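Local coordinates for glycosyltransferase (Streptomyces halstedii, PDB 3WAD), which is a glycosyltransferase of the two-domain GT-B fold, related to the erythromycin biosynthesis protein CIII family, at residues Pro146-Leu151 against Val410-Arg415; Cys314-His319 against Asp374-Leu379. One frame throughout, in Å; residues are numbered along the deposited sequence.

Contact 1: residues Pro146-Leu151 against Val410-Arg415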
loop_
_atom_site.group_PDB
_atom_site.type_symbol
_atom_site.label_atom_id
_atom_site.label_comp_id
_atom_site.label_asym_id
_atom_site.label_seq_id
_atom_site.Cartn_x
_atom_site.Cartn_y
_atom_site.Cartn_z
ATOM N N PRO B 146 15.490 -16.444 10.159
ATOM C CA PRO B 146 16.493 -15.711 9.493
ATOM C C PRO B 146 15.950 -14.207 9.467
ATOM O O PRO B 146 14.696 -13.965 9.440
ATOM C CB PRO B 146 16.435 -16.297 8.118
ATOM C CG PRO B 146 14.926 -16.802 7.984
ATOM C CD PRO B 146 14.668 -17.285 9.245
ATOM N N HIS B 147 16.848 -13.216 9.556
ATOM C CA HIS B 147 16.392 -11.787 9.575
ATOM C C HIS B 147 17.253 -10.962 8.634
ATOM O O HIS B 147 18.486 -11.140 8.555
ATOM C CB HIS B 147 16.330 -11.247 10.996
ATOM C CG HIS B 147 17.546 -11.566 11.801
ATOM N ND1 HIS B 147 18.633 -10.718 11.862
ATOM C CD2 HIS B 147 17.886 -12.667 12.517
ATOM C CE1 HIS B 147 19.574 -11.271 12.606
ATOM N NE2 HIS B 147 19.128 -12.430 13.049
ATOM N N VAL B 148 16.600 -10.070 7.907
ATOM C CA VAL B 148 17.268 -9.230 6.944
ATOM C C VAL B 148 17.334 -7.794 7.500
ATOM O O VAL B 148 16.247 -7.186 7.840
ATOM C CB VAL B 148 16.505 -9.230 5.662
ATOM C CG1 VAL B 148 17.141 -8.220 4.660
ATOM C CG2 VAL B 148 16.481 -10.609 5.079
ATOM N N ARG B 149 18.566 -7.266 7.624
ATOM C CA ARG B 149 18.767 -5.895 8.080
ATOM C C ARG B 149 18.542 -4.961 6.869
ATOM O O ARG B 149 19.274 -5.035 5.876
ATOM C CB ARG B 149 20.129 -5.735 8.803
ATOM C CG ARG B 149 20.429 -4.277 9.303
ATOM C CD ARG B 149 21.761 -4.208 9.995
ATOM N NE ARG B 149 22.801 -4.528 9.024
ATOM C CZ ARG B 149 23.736 -3.673 8.592
ATOM N NH1 ARG B 149 23.796 -2.419 9.075
ATOM N NH2 ARG B 149 24.582 -4.083 7.649
ATOM N N MET B 150 17.525 -4.090 6.966
ATOM C CA MET B 150 17.193 -3.234 5.867
ATOM C C MET B 150 17.828 -1.826 5.998
ATOM O O MET B 150 17.516 -1.081 6.931
ATOM C CB MET B 150 15.683 -3.122 5.614
ATOM C CG MET B 150 15.403 -2.197 4.410
ATOM S SD MET B 150 13.683 -2.458 3.892
ATOM C CE MET B 150 13.767 -1.682 2.326
ATOM N N LEU B 151 18.711 -1.479 5.045
ATOM C CA LEU B 151 19.351 -0.144 5.081
ATOM C C LEU B 151 18.378 0.912 4.635
ATOM O O LEU B 151 17.346 0.646 3.967
ATOM C CB LEU B 151 20.577 -0.109 4.171
ATOM C CG LEU B 151 21.689 -1.141 4.528
ATOM C CD1 LEU B 151 22.913 -1.075 3.598
ATOM C CD2 LEU B 151 22.205 -0.994 5.963
ATOM N N VAL B 410 12.357 -14.809 -0.211
ATOM C CA VAL B 410 11.782 -16.162 -0.036
ATOM C C VAL B 410 12.961 -17.139 0.004
ATOM O O VAL B 410 12.921 -18.049 0.811
ATOM C CB VAL B 410 10.755 -16.499 -1.148
ATOM C CG1 VAL B 410 10.434 -18.020 -1.251
ATOM C CG2 VAL B 410 9.431 -15.713 -0.929
ATOM N N ARG B 411 14.007 -16.938 -0.824
ATOM C CA ARG B 411 15.190 -17.851 -0.750
ATOM C C ARG B 411 15.897 -17.694 0.563
ATOM O O ARG B 411 16.442 -18.651 1.056
ATOM C CB ARG B 411 16.141 -17.684 -1.933
ATOM C CG ARG B 411 15.490 -18.213 -3.265
ATOM C CD ARG B 411 16.405 -18.179 -4.467
ATOM N NE ARG B 411 15.731 -17.557 -5.624
ATOM C CZ ARG B 411 15.895 -16.285 -6.018
ATOM N NH1 ARG B 411 16.719 -15.472 -5.356
ATOM N NH2 ARG B 411 15.242 -15.814 -7.079
ATOM N N VAL B 412 15.892 -16.491 1.163
ATOM C CA VAL B 412 16.478 -16.326 2.520
ATOM C C VAL B 412 15.678 -17.099 3.519
ATOM O O VAL B 412 16.262 -17.757 4.382
ATOM C CB VAL B 412 16.544 -14.827 3.105
ATOM C CG1 VAL B 412 16.756 -14.820 4.664
ATOM C CG2 VAL B 412 17.660 -14.108 2.503
ATOM N N ALA B 413 14.346 -16.992 3.477
ATOM C CA ALA B 413 13.609 -17.674 4.546
ATOM C C ALA B 413 13.687 -19.190 4.321
ATOM O O ALA B 413 13.699 -19.937 5.294
ATOM C CB ALA B 413 12.201 -17.235 4.656
ATOM N N GLU B 414 13.763 -19.616 3.057
ATOM C CA GLU B 414 13.779 -21.086 2.795
ATOM C C GLU B 414 15.133 -21.714 3.129
ATOM O O GLU B 414 15.156 -22.774 3.686
ATOM C CB GLU B 414 13.368 -21.404 1.355
ATOM C CG GLU B 414 11.846 -21.398 1.230
ATOM C CD GLU B 414 11.320 -21.383 -0.223
ATOM O OE1 GLU B 414 12.130 -21.375 -1.203
ATOM O OE2 GLU B 414 10.062 -21.364 -0.377
ATOM N N ARG B 415 16.210 -21.024 2.724
ATOM C CA ARG B 415 17.633 -21.388 2.945
ATOM C C ARG B 415 17.882 -21.322 4.423
ATOM O O ARG B 415 18.559 -22.196 4.969
ATOM C CB ARG B 415 18.607 -20.434 2.183
ATOM C CG ARG B 415 19.287 -21.009 0.862
ATOM C CD ARG B 415 20.324 -19.990 0.280
ATOM N NE ARG B 415 19.772 -19.254 -0.879
ATOM C CZ ARG B 415 19.534 -17.930 -0.952
ATOM N NH1 ARG B 415 19.009 -17.419 -2.060
ATOM N NH2 ARG B 415 19.813 -17.105 0.053
#
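The carbonyl oxygen of V412 lies off the CB-CG edge of the P146 ring, 4.0 Å from both atoms. No hydrogen bond crosses between the segments, so these are van der Waals approaches to a polar atom. The polar links nearby run along the helix, where E414 N donates to V410 O at 2.9 Å, in the turn that carries V412 and A413.

P146 meets the helix with one edge of its ring. Its CB touches the methyl V412 CG1 at 3.8 Å, and CG sits over the backbone of the next residue, 3.8 Å from A413 CA. The methyl of A413 passes alongside at a slightly longer range. V412 is set with CG1 anti to its backbone N (chi1 163°), which carries this one methyl out toward the strand segment. The same CG1 reaches V148 CG2 at 4.2 Å and so rests against both P146 and V148, the two residues of 146-151 whose CB atoms point at the helix. H147, between them, turns its imidazole to the far side, where ND1 is hydrogen-bonded to W129 NE1 and NE2 to E141 OE1.

The contact is buried and joins the last helix, 402-415, to the N-terminal Rossmann-like domain; return of the C-terminal helix to this domain is a feature of the GT-B fold. V412 also touches L126 and T204, the first residues of the strands 126-130 and 204-206 that flank 147-150 in the parallel sheet. With V410 on H29 and A413 on M1, just ahead of strands 30-35 and 2-6, the helix end lies across the N-terminal ends of neighbouring strands.

Contact 2: residues Cys314-His319 against Asp374-Leu379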
loop_
_atom_site.group_PDB
_atom_site.type_symbol
_atom_site.label_atom_id
_atom_site.label_comp_id
_atom_site.label_asym_id
_atom_site.label_seq_id
_atom_site.Cartn_x
_atom_site.Cartn_y
_atom_site.Cartn_z
ATOM N N CYS B 314 10.890 18.191 -14.419
ATOM C CA CYS B 314 11.860 19.163 -13.828
ATOM C C CYS B 314 13.210 19.035 -14.459
ATOM O O CYS B 314 13.658 17.930 -14.634
ATOM C CB CYS B 314 12.074 18.963 -12.327
ATOM S SG CYS B 314 10.689 19.547 -11.406
ATOM N N ALA B 315 13.881 20.148 -14.720
ATOM C CA ALA B 315 15.273 20.089 -15.208
ATOM C C ALA B 315 16.250 19.946 -14.039
ATOM O O ALA B 315 17.401 19.598 -14.248
ATOM C CB ALA B 315 15.642 21.368 -16.070
ATOM N N ALA B 316 15.825 20.247 -12.810
ATOM C CA ALA B 316 16.766 20.141 -11.683
ATOM C C ALA B 316 16.033 20.030 -10.362
ATOM O O ALA B 316 14.885 20.474 -10.255
ATOM C CB ALA B 316 17.736 21.327 -11.681
ATOM N N ILE B 317 16.683 19.458 -9.357
ATOM C CA ILE B 317 16.130 19.538 -8.000
ATOM C C ILE B 317 17.271 19.943 -7.099
ATOM O O ILE B 317 18.377 19.417 -7.192
ATOM C CB ILE B 317 15.518 18.167 -7.514
ATOM C CG1 ILE B 317 14.936 18.287 -6.085
ATOM C CG2 ILE B 317 16.535 17.062 -7.691
ATOM C CD1 ILE B 317 13.877 17.234 -5.788
ATOM N N VAL B 318 16.966 20.867 -6.219
ATOM C CA VAL B 318 17.919 21.424 -5.245
ATOM C C VAL B 318 17.486 20.905 -3.920
ATOM O O VAL B 318 16.349 21.207 -3.512
ATOM C CB VAL B 318 17.802 23.005 -5.233
ATOM C CG1 VAL B 318 18.842 23.630 -4.313
ATOM C CG2 VAL B 318 17.970 23.553 -6.652
ATOM N N HIS B 319 18.354 20.173 -3.211
ATOM C CA HIS B 319 17.881 19.560 -1.974
ATOM C C HIS B 319 19.051 19.204 -1.023
ATOM O O HIS B 319 20.233 19.441 -1.354
ATOM C CB HIS B 319 16.976 18.342 -2.333
ATOM C CG HIS B 319 17.732 17.156 -2.835
ATOM N ND1 HIS B 319 18.265 17.086 -4.102
ATOM C CD2 HIS B 319 18.119 16.030 -2.201
ATOM C CE1 HIS B 319 18.893 15.931 -4.247
ATOM N NE2 HIS B 319 18.822 15.274 -3.108
ATOM N N ASP B 374 24.249 30.242 -9.553
ATOM C CA ASP B 374 25.203 29.904 -10.624
ATOM C C ASP B 374 25.215 28.415 -10.888
ATOM O O ASP B 374 25.177 27.978 -12.039
ATOM C CB ASP B 374 26.614 30.382 -10.298
ATOM C CG ASP B 374 26.733 31.892 -10.373
ATOM O OD1 ASP B 374 25.802 32.519 -10.934
ATOM O OD2 ASP B 374 27.739 32.437 -9.812
ATOM N N GLN B 375 25.261 27.609 -9.826
ATOM C CA GLN B 375 25.180 26.136 -10.009
ATOM C C GLN B 375 23.873 25.725 -10.711
ATOM O O GLN B 375 23.881 24.953 -11.681
ATOM C CB GLN B 375 25.376 25.475 -8.658
ATOM C CG GLN B 375 26.801 25.571 -8.154
ATOM C CD GLN B 375 27.030 24.729 -6.879
ATOM O OE1 GLN B 375 26.171 24.636 -6.024
ATOM N NE2 GLN B 375 28.168 24.127 -6.767
ATOM N N LEU B 376 22.749 26.267 -10.250
ATOM C CA LEU B 376 21.461 25.951 -10.846
ATOM C C LEU B 376 21.405 26.306 -12.319
ATOM O O LEU B 376 20.873 25.518 -13.140
ATOM C CB LEU B 376 20.299 26.628 -10.097
ATOM C CG LEU B 376 18.878 26.137 -10.477
ATOM C CD1 LEU B 376 18.810 24.620 -10.447
ATOM C CD2 LEU B 376 17.806 26.725 -9.578
ATOM N N ARG B 377 21.969 27.484 -12.662
ATOM C CA ARG B 377 22.029 27.927 -14.012
ATOM C C ARG B 377 22.845 26.934 -14.850
ATOM O O ARG B 377 22.462 26.648 -15.965
ATOM C CB ARG B 377 22.590 29.354 -14.068
ATOM C CG ARG B 377 21.600 30.406 -13.648
ATOM C CD ARG B 377 22.069 31.793 -14.107
ATOM N NE ARG B 377 21.920 32.864 -13.106
ATOM C CZ ARG B 377 21.734 34.153 -13.408
ATOM N NH1 ARG B 377 21.599 34.546 -14.666
ATOM N NH2 ARG B 377 21.617 35.063 -12.472
ATOM N N ARG B 378 23.950 26.397 -14.339
ATOM C CA ARG B 378 24.686 25.355 -15.078
ATOM C C ARG B 378 23.917 24.065 -15.337
ATOM O O ARG B 378 23.916 23.521 -16.455
ATOM C CB ARG B 378 25.990 25.032 -14.403
ATOM C CG ARG B 378 26.933 26.232 -14.369
ATOM C CD ARG B 378 28.263 25.782 -13.907
ATOM N NE ARG B 378 28.721 24.688 -14.766
ATOM C CZ ARG B 378 29.589 23.752 -14.405
ATOM N NH1 ARG B 378 30.105 23.695 -13.186
ATOM N NH2 ARG B 378 29.933 22.852 -15.290
ATOM N N LEU B 379 23.233 23.588 -14.306
ATOM C CA LEU B 379 22.385 22.372 -14.416
ATOM C C LEU B 379 21.341 22.488 -15.507
ATOM O O LEU B 379 21.109 21.520 -16.263
ATOM C CB LEU B 379 21.702 22.104 -13.082
ATOM C CG LEU B 379 22.630 21.720 -11.936
ATOM C CD1 LEU B 379 21.789 21.253 -10.766
ATOM C CD2 LEU B 379 23.565 20.639 -12.408
#
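No flat group lies between A316 and V318 on the strand and L376 and L379 on the helix; the H319 ring and the Q375 amide stand to the sides. The imidazole of H319 has I317 O at its edge, in the ring plane, and rests on T325 and R326 of helix 323-332. The Q375 amide is hydrogen-bonded to T362 OG1 through OE1 and to V361 O through NE2, beyond the end of strand 359-361 and at its last residue.

This is helix-on-sheet packing in the Rossmann-like C-terminal domain of the GT-B fold. Helix 374-379 runs roughly antiparallel to strand 316-319, at 153° with the axes 9.4 Å apart, and packs on one face of the sheet, while helix 323-332 receives I317 on the other.

L376 carries the larger share of the contact. With CG anti to its backbone N (chi1 -168°), the side chain bends in toward the strand although its CB points past it, and CD1 comes to 3.7 Å from A316 CB. About one turn later, L379, whose CB points toward the strand, brings its own CD1 within 4.2 Å of A316 CB, so a single alanine methyl receives both leucines. To the sides the two diverge: L376 also touches V248 of strand 247-251, and L379 touches L337 of strand 336-338, the neighbours on either side. V318 lies across L376 at about a right angle, its CG2 4.0 Å from L376 CD1.

How the contacts relate
Each contact sets a helix against a parallel sheet, but in different domains: contact 1 at the seven-stranded sheet of the N-terminal domain, contact 2 at the six-stranded sheet of the C-terminal one. They lie on opposite sides of the chain's centre, with their own centres 40 Å apart and nearest atoms about 16 Å apart, and do not touch. Both segments of contact 2 fall in the chain between those of contact 1. Contact 2 packs the C-terminal domain within itself, whereas contact 1 sets the last helix, 402-415, against the sheet of the N-terminal domain. In GT-B enzymes the active site generally lies in the cleft between the two domains.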